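Local atomic coordinates of DyP-type peroxidase (Pleurotus ostreatus PC15, PDB entry 6FSK), a protein that works as a heme b peroxidase of the dye-decolorizing family, probably using hydrogen peroxide to oxidise dyes and, at a non-canonical site, manganese(II). Residues T333-D338 and A346-R351; N409-T412 and P416-P419; E290-P293 and K299-A302; D11-L16 and P196-F201. The protein carries 1 engineered substitution. All blocks are in the same frame, centred on the assembly; numbering follows the deposited sequence.

Interaction 1: residues T333-D338 and A346-R351. With HEM (protoporphyrin IX containing Fe), chain C.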
loop_
_atom_site.group_PDB
_atom_site.type_symbol
_atom_site.label_atom_id
_atom_site.label_comp_id
_atom_site.label_asym_id
_atom_site.label_seq_id
_atom_site.Cartn_x
_atom_site.Cartn_y
_atom_site.Cartn_z
ATOM N N THR A 333 -11.141 -2.639 0.927
ATOM C CA THR A 333 -9.907 -2.948 0.236
ATOM C C THR A 333 -9.640 -4.458 0.114
ATOM O O THR A 333 -9.036 -4.850 -0.851
ATOM C CB THR A 333 -8.693 -2.250 0.882
ATOM O OG1 THR A 333 -8.549 -2.705 2.229
ATOM C CG2 THR A 333 -8.778 -0.690 0.785
ATOM N N TYR A 334 -10.198 -5.235 1.006
ATOM C CA TYR A 334 -10.244 -6.697 0.832
ATOM C C TYR A 334 -11.640 -7.161 1.280
ATOM O O TYR A 334 -11.886 -7.422 2.465
ATOM C CB TYR A 334 -9.167 -7.415 1.605
ATOM C CG TYR A 334 -9.210 -8.937 1.497
ATOM C CD1 TYR A 334 -9.671 -9.556 0.393
ATOM C CD2 TYR A 334 -8.712 -9.702 2.538
ATOM C CE1 TYR A 334 -9.713 -10.965 0.349
ATOM C CE2 TYR A 334 -8.732 -11.057 2.494
ATOM C CZ TYR A 334 -9.207 -11.674 1.389
ATOM O OH TYR A 334 -9.264 -13.093 1.431
ATOM N N PRO A 335 -12.538 -7.323 0.323
ATOM C CA PRO A 335 -13.969 -7.626 0.670
ATOM C C PRO A 335 -14.249 -8.972 1.296
ATOM O O PRO A 335 -15.355 -9.184 1.819
ATOM C CB PRO A 335 -14.683 -7.480 -0.684
ATOM C CG PRO A 335 -13.868 -6.440 -1.399
ATOM C CD PRO A 335 -12.452 -6.783 -1.051
ATOM N N ARG A 336 -13.311 -9.911 1.213
ATOM C CA ARG A 336 -13.564 -11.258 1.753
ATOM C C ARG A 336 -14.880 -11.826 1.241
ATOM O O ARG A 336 -15.173 -11.789 0.026
ATOM C CB ARG A 336 -13.413 -11.301 3.292
ATOM C CG ARG A 336 -12.042 -10.679 3.730
ATOM C CD ARG A 336 -11.751 -10.866 5.208
ATOM N NE ARG A 336 -10.613 -10.037 5.605
ATOM C CZ ARG A 336 -9.633 -10.414 6.382
ATOM N NH1 ARG A 336 -9.673 -11.583 7.010
ATOM N NH2 ARG A 336 -8.599 -9.598 6.540
ATOM N N ASN A 337 -15.688 -12.401 2.144
ATOM C CA ASN A 337 -16.924 -13.050 1.662
ATOM C C ASN A 337 -17.933 -12.114 1.076
ATOM O O ASN A 337 -18.864 -12.551 0.349
ATOM C CB ASN A 337 -17.611 -13.758 2.793
ATOM C CG ASN A 337 -17.014 -15.027 3.148
ATOM O OD1 ASN A 337 -16.050 -15.431 2.592
ATOM N ND2 ASN A 337 -17.697 -15.758 4.069
ATOM N N ASP A 338 -17.759 -10.803 1.249
ATOM C CA ASP A 338 -18.718 -9.929 0.562
ATOM C C ASP A 338 -18.762 -10.243 -0.937
ATOM O O ASP A 338 -19.857 -10.217 -1.561
ATOM C CB ASP A 338 -18.386 -8.471 0.752
ATOM C CG ASP A 338 -18.652 -7.952 2.128
ATOM O OD1 ASP A 338 -19.165 -8.646 3.017
ATOM O OD2 ASP A 338 -18.322 -6.729 2.314
ATOM N N ALA A 346 -17.180 -14.743 -6.311
ATOM C CA ALA A 346 -16.178 -14.172 -7.163
ATOM C C ALA A 346 -14.802 -14.624 -6.779
ATOM O O ALA A 346 -14.516 -14.819 -5.629
ATOM C CB ALA A 346 -16.215 -12.655 -7.114
ATOM N N ASP A 347 -13.944 -14.697 -7.778
ATOM C CA ASP A 347 -12.539 -14.915 -7.540
ATOM C C ASP A 347 -11.893 -13.520 -7.525
ATOM O O ASP A 347 -11.774 -12.906 -8.565
ATOM C CB ASP A 347 -11.986 -15.773 -8.683
ATOM C CG ASP A 347 -10.527 -16.049 -8.558
ATOM O OD1 ASP A 347 -9.821 -15.441 -7.760
ATOM O OD2 ASP A 347 -10.030 -16.987 -9.274
ATOM N N ILE A 348 -11.473 -13.045 -6.369
ATOM C CA ILE A 348 -10.819 -11.740 -6.307
ATOM C C ILE A 348 -9.335 -11.873 -5.983
ATOM O O ILE A 348 -8.683 -10.954 -5.458
ATOM C CB ILE A 348 -11.510 -10.831 -5.251
ATOM C CG1 ILE A 348 -11.540 -11.460 -3.864
ATOM C CG2 ILE A 348 -12.921 -10.485 -5.792
ATOM C CD1 ILE A 348 -12.026 -10.481 -2.762
ATOM N N ASP A 349 -8.690 -13.013 -6.362
ATOM C CA ASP A 349 -7.213 -13.106 -6.177
ATOM C C ASP A 349 -6.457 -12.019 -6.935
ATOM O O ASP A 349 -5.447 -11.580 -6.433
ATOM C CB ASP A 349 -6.701 -14.510 -6.553
ATOM C CG ASP A 349 -7.240 -15.607 -5.600
ATOM O OD1 ASP A 349 -7.954 -15.344 -4.638
ATOM O OD2 ASP A 349 -6.855 -16.757 -5.875
ATOM N N ASN A 350 -7.001 -11.588 -8.079
ATOM C CA ASN A 350 -6.376 -10.514 -8.817
ATOM C C ASN A 350 -6.575 -9.154 -8.222
ATOM O O ASN A 350 -5.962 -8.219 -8.707
ATOM C CB ASN A 350 -6.787 -10.538 -10.293
ATOM C CG ASN A 350 -8.215 -10.086 -10.527
ATOM O OD1 ASN A 350 -9.072 -10.057 -9.626
ATOM N ND2 ASN A 350 -8.544 -9.936 -11.804
ATOM N N ARG A 351 -7.298 -9.015 -7.156
ATOM C CA ARG A 351 -7.451 -7.742 -6.458
ATOM C C ARG A 351 -6.526 -7.676 -5.280
ATOM O O ARG A 351 -6.465 -6.638 -4.630
ATOM C CB ARG A 351 -8.859 -7.635 -5.954
ATOM C CG ARG A 351 -9.934 -7.870 -7.031
ATOM C CD ARG A 351 -10.037 -6.709 -7.935
ATOM N NE ARG A 351 -11.079 -6.965 -8.941
ATOM C CZ ARG A 351 -11.006 -6.638 -10.215
ATOM N NH1 ARG A 351 -9.885 -6.163 -10.729
ATOM N NH2 ARG A 351 -12.036 -6.854 -11.000
HETATM C CHA HEM C . -5.270 -2.469 5.588
HETATM C CHB HEM C . -4.287 2.008 7.080
HETATM C CHC HEM C . -3.814 3.365 2.485
HETATM C CHD HEM C . -5.105 -1.049 0.960
HETATM C C1A HEM C . -5.039 -1.384 6.435
HETATM C C2A HEM C . -5.058 -1.411 7.864
HETATM C C3A HEM C . -4.738 -0.180 8.287
HETATM C C4A HEM C . -4.600 0.628 7.114
HETATM C CMA HEM C . -4.691 0.295 9.698
HETATM C CAA HEM C . -5.414 -2.624 8.710
HETATM C CBA HEM C . -4.274 -3.516 9.182
HETATM C CGA HEM C . -3.641 -4.301 8.064
HETATM O O1A HEM C . -4.214 -5.284 7.590
HETATM O O2A HEM C . -2.509 -3.933 7.660
HETATM C C1B HEM C . -4.069 2.817 5.961
HETATM C C2B HEM C . -3.676 4.152 5.967
HETATM C C3B HEM C . -3.496 4.572 4.686
HETATM C C4B HEM C . -3.837 3.400 3.867
HETATM C CMB HEM C . -3.515 5.021 7.189
HETATM C CAB HEM C . -3.111 5.865 4.078
HETATM C CBB HEM C . -2.452 6.797 4.730
HETATM C C1C HEM C . -4.189 2.374 1.632
HETATM C C2C HEM C . -4.288 2.389 0.234
HETATM C C3C HEM C . -4.677 1.164 -0.224
HETATM C C4C HEM C . -4.763 0.318 0.942
HETATM C CMC HEM C . -3.970 3.594 -0.611
HETATM C CAC HEM C . -5.018 0.647 -1.578
HETATM C CBC HEM C . -5.484 1.422 -2.579
HETATM C C1D HEM C . -5.187 -1.804 2.133
HETATM C C2D HEM C . -5.378 -3.286 2.058
HETATM C C3D HEM C . -5.377 -3.679 3.389
HETATM C C4D HEM C . -5.264 -2.459 4.171
HETATM C CMD HEM C . -5.485 -4.147 0.864
HETATM C CAD HEM C . -5.599 -5.080 3.948
HETATM C CBD HEM C . -7.045 -5.434 4.095
HETATM C CGD HEM C . -7.225 -6.868 4.525
HETATM O O1D HEM C . -7.987 -7.003 5.515
HETATM O O2D HEM C . -6.581 -7.755 4.003
HETATM N NA HEM C . -4.860 -0.087 5.950
HETATM N NB HEM C . -4.245 2.391 4.687
HETATM N NC HEM C . -4.620 1.096 2.064
HETATM N ND HEM C . -5.205 -1.371 3.394
HETATM FE FE HEM C . -4.813 0.511 4.035
HETATM O O HOH W 1 -7.193 -6.598 -1.861
#
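Ile348 packs against Tyr334 and Pro335, and this apolar contact joins the two segments. Its CD1 meets the edge of the Tyr334 ring, 3.9 Å from Tyr334 CE1. The same methyl lies 4.1 Å from Pro335 CD. Ile348 CG1 sits between its own backbone N and carbonyl carbon (chi1 57°), and the chain then runs extended to bring CD1 to the ring. Leu339 and Glu340 of helix 337-340 also touch Ile348.

A water supplies the polar link. It donates to Thr333 O at 2.7 Å and to Arg351 O at 2.9 Å.

A third group of contacts involves the heme. Arg336 NH2 donates to HEM O1D at 2.9 Å with an N-H...O angle of 160°, and the oxygen lies at the edge of the guanidinium, in its plane. NH2 is also bonded to Asn308 OD1, and NH1 to Phe310 O. Arg336 CG stands 3.5 Å above one face of the Tyr334 ring, whose edge faces O2D, the second oxygen of the same propionate. The Tyr334 ring lies between Ile348 CD1 and that propionate. Thr333 OG1, bonded to the carbonyl O of the axial ligand His329, lies 3.2 Å from HEM C2D.

The charge of Arg336 probably offsets that of the propionate, and its further bonds fix the guanidinium.

Interaction 2: residues N409-T412 and P416-P419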
loop_
_atom_site.group_PDB
_atom_site.type_symbol
_atom_site.label_atom_id
_atom_site.label_comp_id
_atom_site.label_asym_id
_atom_site.label_seq_id
_atom_site.Cartn_x
_atom_site.Cartn_y
_atom_site.Cartn_z
ATOM N N ASN A 409 -23.741 -2.431 -4.719
ATOM C CA ASN A 409 -23.921 -2.419 -6.161
ATOM C C ASN A 409 -23.455 -3.787 -6.745
ATOM O O ASN A 409 -24.156 -4.468 -7.506
ATOM C CB ASN A 409 -23.230 -1.222 -6.810
ATOM C CG ASN A 409 -21.718 -1.066 -6.536
ATOM O OD1 ASN A 409 -21.101 -1.818 -5.792
ATOM N ND2 ASN A 409 -21.121 0.021 -7.112
ATOM N N ALA A 410 -22.339 -4.282 -6.236
ATOM C CA ALA A 410 -21.758 -5.510 -6.764
ATOM C C ALA A 410 -22.627 -6.677 -6.474
ATOM O O ALA A 410 -22.858 -7.509 -7.409
ATOM C CB ALA A 410 -20.397 -5.763 -6.179
ATOM N N VAL A 411 -23.136 -6.800 -5.247
ATOM C CA VAL A 411 -23.929 -7.992 -4.938
ATOM C C VAL A 411 -25.366 -7.923 -5.471
ATOM O O VAL A 411 -25.942 -8.950 -5.841
ATOM C CB VAL A 411 -23.964 -8.422 -3.489
ATOM C CG1 VAL A 411 -22.610 -8.851 -3.069
ATOM C CG2 VAL A 411 -24.517 -7.317 -2.568
ATOM N N THR A 412 -25.951 -6.737 -5.550
ATOM C CA THR A 412 -27.311 -6.626 -6.113
ATOM C C THR A 412 -27.284 -6.713 -7.631
ATOM O O THR A 412 -28.349 -6.956 -8.220
ATOM C CB THR A 412 -28.031 -5.370 -5.639
ATOM O OG1 THR A 412 -27.279 -4.249 -6.043
ATOM C CG2 THR A 412 -28.235 -5.428 -4.141
ATOM N N PRO A 416 -32.077 -9.418 -6.553
ATOM C CA PRO A 416 -32.507 -8.460 -5.542
ATOM C C PRO A 416 -32.220 -9.018 -4.156
ATOM O O PRO A 416 -32.364 -10.182 -3.905
ATOM C CB PRO A 416 -34.027 -8.363 -5.794
ATOM C CG PRO A 416 -34.389 -9.766 -6.271
ATOM C CD PRO A 416 -33.194 -10.249 -7.081
ATOM N N ILE A 417 -31.769 -8.153 -3.254
ATOM C CA ILE A 417 -31.483 -8.474 -1.902
ATOM C C ILE A 417 -32.209 -7.402 -1.049
ATOM O O ILE A 417 -31.694 -6.282 -0.852
ATOM C CB ILE A 417 -29.953 -8.407 -1.623
ATOM C CG1 ILE A 417 -29.227 -9.405 -2.502
ATOM C CG2 ILE A 417 -29.630 -8.802 -0.182
ATOM C CD1 ILE A 417 -27.689 -9.263 -2.511
ATOM N N PRO A 418 -33.452 -7.707 -0.594
ATOM C CA PRO A 418 -34.255 -6.729 0.075
ATOM C C PRO A 418 -33.619 -6.051 1.312
ATOM O O PRO A 418 -33.838 -4.815 1.484
ATOM C CB PRO A 418 -35.515 -7.507 0.428
ATOM C CG PRO A 418 -35.590 -8.543 -0.684
ATOM C CD PRO A 418 -34.191 -8.925 -0.985
ATOM N N PRO A 419 -32.817 -6.793 2.134
ATOM C CA PRO A 419 -32.164 -6.088 3.277
ATOM C C PRO A 419 -31.204 -5.026 2.867
ATOM O O PRO A 419 -30.827 -4.242 3.755
ATOM C CB PRO A 419 -31.395 -7.205 3.969
ATOM C CG PRO A 419 -32.056 -8.444 3.572
ATOM C CD PRO A 419 -32.595 -8.242 2.225
#
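Ile417 reaches back to the last turn of helix 408-412 and meets Val411 and Thr412 there. Its CB points toward the helix and passes near Thr412 CG2, at 4.3 Å. From CB the chain runs on through CG1, which is anti to the carbonyl carbon of Ile417 (chi1 -61°). CG1 passes the same threonine methyl at 4.4 Å. Chi2 is extended at 169° and carries CD1 onward to the helix. There CD1 lies 4.2 Å from Thr412 CG2. It makes the closest approach to Val411, 3.7 Å from Val411 CG2. It is also 3.9 Å from Val411 CB and 3.8 Å from Val411 O. The tip therefore rests on both the side chain and the carbonyl of the valine. The two side chains cross at about a right angle.

The arrangement is a helix end followed by a short turn of the chain. Three residues separate the segments, and the CA atoms of Thr412 and Pro416 are 5.5 Å apart. Residues 416-419 form a proline-rich run that enters a 3-10 segment at Pro418. The CB atoms of Pro416 and Pro418 point away from the helix, while that of Ile417 between them points toward it.

Thr412 turns its methyl to the isoleucine. Its OG1 is hydrogen-bonded to Val408 O, one helical turn back. Ser413 OG, just past the helix, is bonded to Ala410 O. Val411 is buried, and Leu344 and Leu420 also touch its side chain. Thr412 and Ile417 are partly exposed, at the edge of this apolar patch.

Interaction 3: residues E290-P293 and K299-A302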
loop_
_atom_site.group_PDB
_atom_site.type_symbol
_atom_site.label_atom_id
_atom_site.label_comp_id
_atom_site.label_asym_id
_atom_site.label_seq_id
_atom_site.Cartn_x
_atom_site.Cartn_y
_atom_site.Cartn_z
ATOM N N GLU A 290 -14.757 -7.328 13.458
ATOM C CA GLU A 290 -15.622 -8.403 13.095
ATOM C C GLU A 290 -15.634 -9.498 14.178
ATOM O O GLU A 290 -16.669 -10.160 14.347
ATOM C CB GLU A 290 -15.196 -8.971 11.744
ATOM C CG GLU A 290 -15.963 -10.130 11.170
ATOM C CD GLU A 290 -17.424 -9.820 10.843
ATOM O OE1 GLU A 290 -17.860 -8.620 10.804
ATOM O OE2 GLU A 290 -18.135 -10.814 10.562
ATOM N N ILE A 291 -14.498 -9.687 14.837
ATOM C CA ILE A 291 -14.375 -10.680 15.950
ATOM C C ILE A 291 -14.783 -10.012 17.244
ATOM O O ILE A 291 -15.552 -10.643 18.058
ATOM C CB ILE A 291 -12.971 -11.281 16.009
ATOM C CG1 ILE A 291 -12.655 -11.982 14.693
ATOM C CG2 ILE A 291 -12.811 -12.220 17.232
ATOM C CD1 ILE A 291 -11.292 -12.636 14.578
ATOM N N THR A 292 -14.323 -8.797 17.531
ATOM C CA THR A 292 -14.629 -8.109 18.777
ATOM C C THR A 292 -15.264 -6.727 18.526
ATOM O O THR A 292 -14.573 -5.707 18.521
ATOM C CB THR A 292 -13.413 -8.086 19.722
ATOM O OG1 THR A 292 -13.767 -7.550 20.994
ATOM C CG2 THR A 292 -12.222 -7.335 19.150
ATOM N N PRO A 293 -16.596 -6.709 18.280
ATOM C CA PRO A 293 -17.233 -5.454 17.780
ATOM C C PRO A 293 -17.550 -4.407 18.848
ATOM O O PRO A 293 -17.776 -3.231 18.478
ATOM C CB PRO A 293 -18.539 -5.953 17.121
ATOM C CG PRO A 293 -18.800 -7.248 17.830
ATOM C CD PRO A 293 -17.485 -7.859 18.051
ATOM N N LYS A 299 -5.118 -8.755 23.477
ATOM C CA LYS A 299 -4.506 -10.071 23.394
ATOM C C LYS A 299 -4.780 -10.720 22.022
ATOM O O LYS A 299 -3.868 -11.332 21.399
ATOM C CB LYS A 299 -5.077 -10.985 24.485
ATOM C CG LYS A 299 -4.626 -12.444 24.385
ATOM C CD LYS A 299 -5.028 -13.350 25.553
ATOM C CE LYS A 299 -4.265 -14.674 25.427
ATOM N NZ LYS A 299 -4.174 -15.417 26.705
ATOM N N LEU A 300 -6.012 -10.540 21.560
ATOM C CA LEU A 300 -6.404 -11.006 20.211
ATOM C C LEU A 300 -5.533 -10.285 19.204
ATOM O O LEU A 300 -5.030 -10.910 18.234
ATOM C CB LEU A 300 -7.895 -10.712 19.939
ATOM C CG LEU A 300 -8.387 -10.895 18.522
ATOM C CD1 LEU A 300 -8.202 -12.288 17.994
ATOM C CD2 LEU A 300 -9.849 -10.485 18.402
ATOM N N ALA A 301 -5.423 -8.982 19.376
ATOM C CA ALA A 301 -4.642 -8.139 18.441
ATOM C C ALA A 301 -3.213 -8.687 18.248
ATOM O O ALA A 301 -2.705 -8.693 17.154
ATOM C CB ALA A 301 -4.637 -6.715 18.904
ATOM N N ALA A 302 -2.586 -9.103 19.319
ATOM C CA ALA A 302 -1.181 -9.482 19.310
ATOM C C ALA A 302 -0.997 -10.890 18.797
ATOM O O ALA A 302 0.132 -11.281 18.596
ATOM C CB ALA A 302 -0.668 -9.431 20.749
#
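The backbones stay well apart, and the nearest CA atoms, those of Thr292 and Leu300, are 8.8 Å from each other. Side chains fill the gap. Leu300 points toward the irregular segment and touches it through one methyl, CD2. That methyl lies 3.6 Å from Ile291 CG2 and 4.0 Å from Ile291 CB. It is also 4.0 Å from Thr292 CG2. One leucine branch thus meets two consecutive residues.

Leu300 CG lies anti to its backbone N (chi1 169°), which directs the branched end off the helix. Ile291 lies obliquely to it. The Thr292 side chain runs alongside in the opposite direction, with its methyl toward the leucine.

The segments belong to a connection in the C-terminal family region. Residues 290-293 lie in the loop that follows helix 268-280. After four more residues the chain enters the short helix 298-302. Leu300 projects from this helix back onto the loop that leads into it. At the start of the helix, Asp297 OD1 accepts a hydrogen bond from Leu300 N and a weak one from Lys299 N.

Thr292 has a polar role as well. Its OG1 is bonded to Lys295 O, inside the turn, and its carbonyl O accepts from Trp283 NE1. The hydroxyl thus ties the turn while the methyl takes part in the apolar contact. Leu300 is buried and also touches Arg306. Ile291, by contrast, is exposed.

Interaction 4: residues D11-L16 and P196-F201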
loop_
_atom_site.group_PDB
_atom_site.type_symbol
_atom_site.label_atom_id
_atom_site.label_comp_id
_atom_site.label_asym_id
_atom_site.label_seq_id
_atom_site.Cartn_x
_atom_site.Cartn_y
_atom_site.Cartn_z
ATOM N N ASP A 11 12.071 -7.083 -1.999
ATOM C CA ASP A 11 10.935 -6.401 -1.399
ATOM C C ASP A 11 9.621 -6.978 -1.800
ATOM O O ASP A 11 8.634 -6.707 -1.070
ATOM C CB ASP A 11 10.903 -4.914 -1.765
ATOM C CG ASP A 11 10.145 -4.041 -0.724
ATOM O OD1 ASP A 11 10.278 -4.343 0.503
ATOM O OD2 ASP A 11 9.561 -3.029 -1.153
ATOM N N ILE A 12 9.543 -7.746 -2.891
ATOM C CA ILE A 12 8.285 -8.206 -3.437
ATOM C C ILE A 12 7.804 -9.383 -2.542
ATOM O O ILE A 12 6.736 -9.343 -2.011
ATOM C CB ILE A 12 8.404 -8.625 -4.926
ATOM C CG1 ILE A 12 8.945 -7.518 -5.803
ATOM C CG2 ILE A 12 7.108 -9.143 -5.431
ATOM C CD1 ILE A 12 9.497 -7.981 -7.093
ATOM N N LEU A 13 8.575 -10.476 -2.492
ATOM C CA LEU A 13 8.275 -11.661 -1.679
ATOM C C LEU A 13 9.325 -11.661 -0.565
ATOM O O LEU A 13 10.537 -11.822 -0.782
ATOM C CB LEU A 13 8.331 -12.941 -2.483
ATOM C CG LEU A 13 7.329 -13.098 -3.613
ATOM C CD1 LEU A 13 7.482 -14.462 -4.319
ATOM C CD2 LEU A 13 5.893 -12.955 -3.157
ATOM N N GLY A 14 8.833 -11.435 0.624
ATOM C CA GLY A 14 9.635 -11.253 1.805
ATOM C C GLY A 14 9.447 -9.897 2.386
ATOM O O GLY A 14 8.838 -9.705 3.461
ATOM N N GLY A 15 9.947 -8.927 1.651
ATOM C CA GLY A 15 9.911 -7.558 2.138
ATOM C C GLY A 15 11.254 -7.155 2.746
ATOM O O GLY A 15 11.839 -7.894 3.625
ATOM N N LEU A 16 11.778 -5.985 2.371
ATOM C CA LEU A 16 13.007 -5.497 3.024
ATOM C C LEU A 16 12.752 -5.138 4.457
ATOM O O LEU A 16 11.831 -4.334 4.732
ATOM C CB LEU A 16 13.564 -4.276 2.294
ATOM C CG LEU A 16 13.724 -4.432 0.780
ATOM C CD1 LEU A 16 14.212 -3.133 0.172
ATOM C CD2 LEU A 16 14.628 -5.566 0.381
ATOM N N PRO A 196 -1.840 -11.235 1.409
ATOM C CA PRO A 196 -2.152 -12.539 0.852
ATOM C C PRO A 196 -0.968 -13.481 1.055
ATOM O O PRO A 196 0.218 -13.068 0.910
ATOM C CB PRO A 196 -2.301 -12.268 -0.627
ATOM C CG PRO A 196 -1.423 -11.017 -0.844
ATOM C CD PRO A 196 -1.748 -10.199 0.359
ATOM N N ALA A 197 -1.273 -14.731 1.326
ATOM C CA ALA A 197 -0.209 -15.744 1.229
ATOM C C ALA A 197 -0.023 -16.102 -0.241
ATOM O O ALA A 197 -0.991 -16.176 -0.991
ATOM C CB ALA A 197 -0.579 -16.968 2.026
ATOM N N VAL A 198 1.221 -16.435 -0.642
ATOM C CA VAL A 198 1.540 -16.672 -2.023
ATOM C C VAL A 198 2.006 -18.113 -2.137
ATOM O O VAL A 198 2.978 -18.548 -1.503
ATOM C CB VAL A 198 2.661 -15.726 -2.476
ATOM C CG1 VAL A 198 3.065 -16.024 -3.876
ATOM C CG2 VAL A 198 2.114 -14.286 -2.339
ATOM N N GLU A 199 1.269 -18.874 -2.929
ATOM C CA GLU A 199 1.646 -20.251 -3.206
ATOM C C GLU A 199 3.077 -20.284 -3.728
ATOM O O GLU A 199 3.548 -19.437 -4.513
ATOM C CB GLU A 199 0.702 -20.922 -4.191
ATOM C CG GLU A 199 -0.710 -21.081 -3.739
ATOM C CD GLU A 199 -1.465 -22.073 -4.646
ATOM O OE1 GLU A 199 -0.894 -23.250 -4.739
ATOM O OE2 GLU A 199 -2.537 -21.791 -5.211
ATOM N N GLN A 200 3.745 -21.384 -3.352
ATOM C CA GLN A 200 5.143 -21.615 -3.760
ATOM C C GLN A 200 6.137 -20.685 -3.050
ATOM O O GLN A 200 7.353 -20.673 -3.420
ATOM C CB GLN A 200 5.345 -21.620 -5.265
ATOM C CG GLN A 200 4.326 -22.508 -5.993
ATOM C CD GLN A 200 4.648 -22.659 -7.434
ATOM O OE1 GLN A 200 4.120 -21.952 -8.318
ATOM N NE2 GLN A 200 5.577 -23.573 -7.701
ATOM N N PHE A 201 5.653 -19.915 -2.093
ATOM C CA PHE A 201 6.476 -18.958 -1.314
ATOM C C PHE A 201 6.118 -19.124 0.138
ATOM O O PHE A 201 6.990 -19.455 0.970
ATOM C CB PHE A 201 6.389 -17.512 -1.774
ATOM C CG PHE A 201 7.271 -16.613 -0.956
ATOM C CD1 PHE A 201 8.620 -16.636 -1.100
ATOM C CD2 PHE A 201 6.731 -15.736 -0.007
ATOM C CE1 PHE A 201 9.419 -15.830 -0.316
ATOM C CE2 PHE A 201 7.510 -14.984 0.768
ATOM C CZ PHE A 201 8.868 -15.024 0.621
#
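This is an apolar contact between Leu13, in the loop before strand 20-28 of the eight-stranded antiparallel sheet, and Phe201. It joins the N-terminal barrel family region to the C-terminal one, across 180 residues of chain. Leu13 CB sits over the centre of the Phe201 ring, 3.7 Å from the centroid and 8° off the ring normal. The geometry is that of a CH-pi contact. Leu13 CD1 lies on the same face at the CG end of the ring, 4.0 Å from Phe201 CG. The other methyl, Leu13 CD2, goes to Val198 and lies 4.1 Å from Val198 CG2. The leucine therefore divides its two branches between the aromatic ring and the valine. Phe201 CG is anti to its backbone N (chi1 -179°), and this stretches the ring out toward the loop. The ring end also reaches the backbone, with Phe201 CZ 3.6 Å from Gly14 N.

Residues 198-201 form a type II beta turn, closed by the bond from Phe201 N to Val198 O. The turn follows strand 197-198, which pairs in parallel with strand 211-212. In this way Val198 and Phe201 face the same leucine from the two ends of one turn.

The loop at residues 11-16 is held by a straight bond. Leu16 N donates to Asp11 OD1 at 2.9 Å; OD1 accepts through the lone pair turned away from the other carboxylate oxygen. Asp11 OD2 is bonded to Tyr385 OH. Arg356 donates to Asp11 O and Ile12 O, which ties the loop to strand 354-360. Leu13 also touches Ile354 of that strand.

Interaction 1 is the contact at the heme, and the other three lie around it. Interaction 2 touches it directly: Val411 CG1 is 3.4 Å from Asp338 O, although the centres are about 17 Å apart. Interaction 3 stands off, with its nearest atoms about 7 Å from interaction 1. Its Ile291 side chain is about 11 Å from the heme. Interaction 4 is also about 7 Å from interaction 1 at the nearest atoms, and its Val198 side chain is about 13 Å from the heme. Interactions 2 and 4 are the farthest apart, with centres about 35 Å from each other. Along the chain they follow in series, in the order 4, 3, 1, 2.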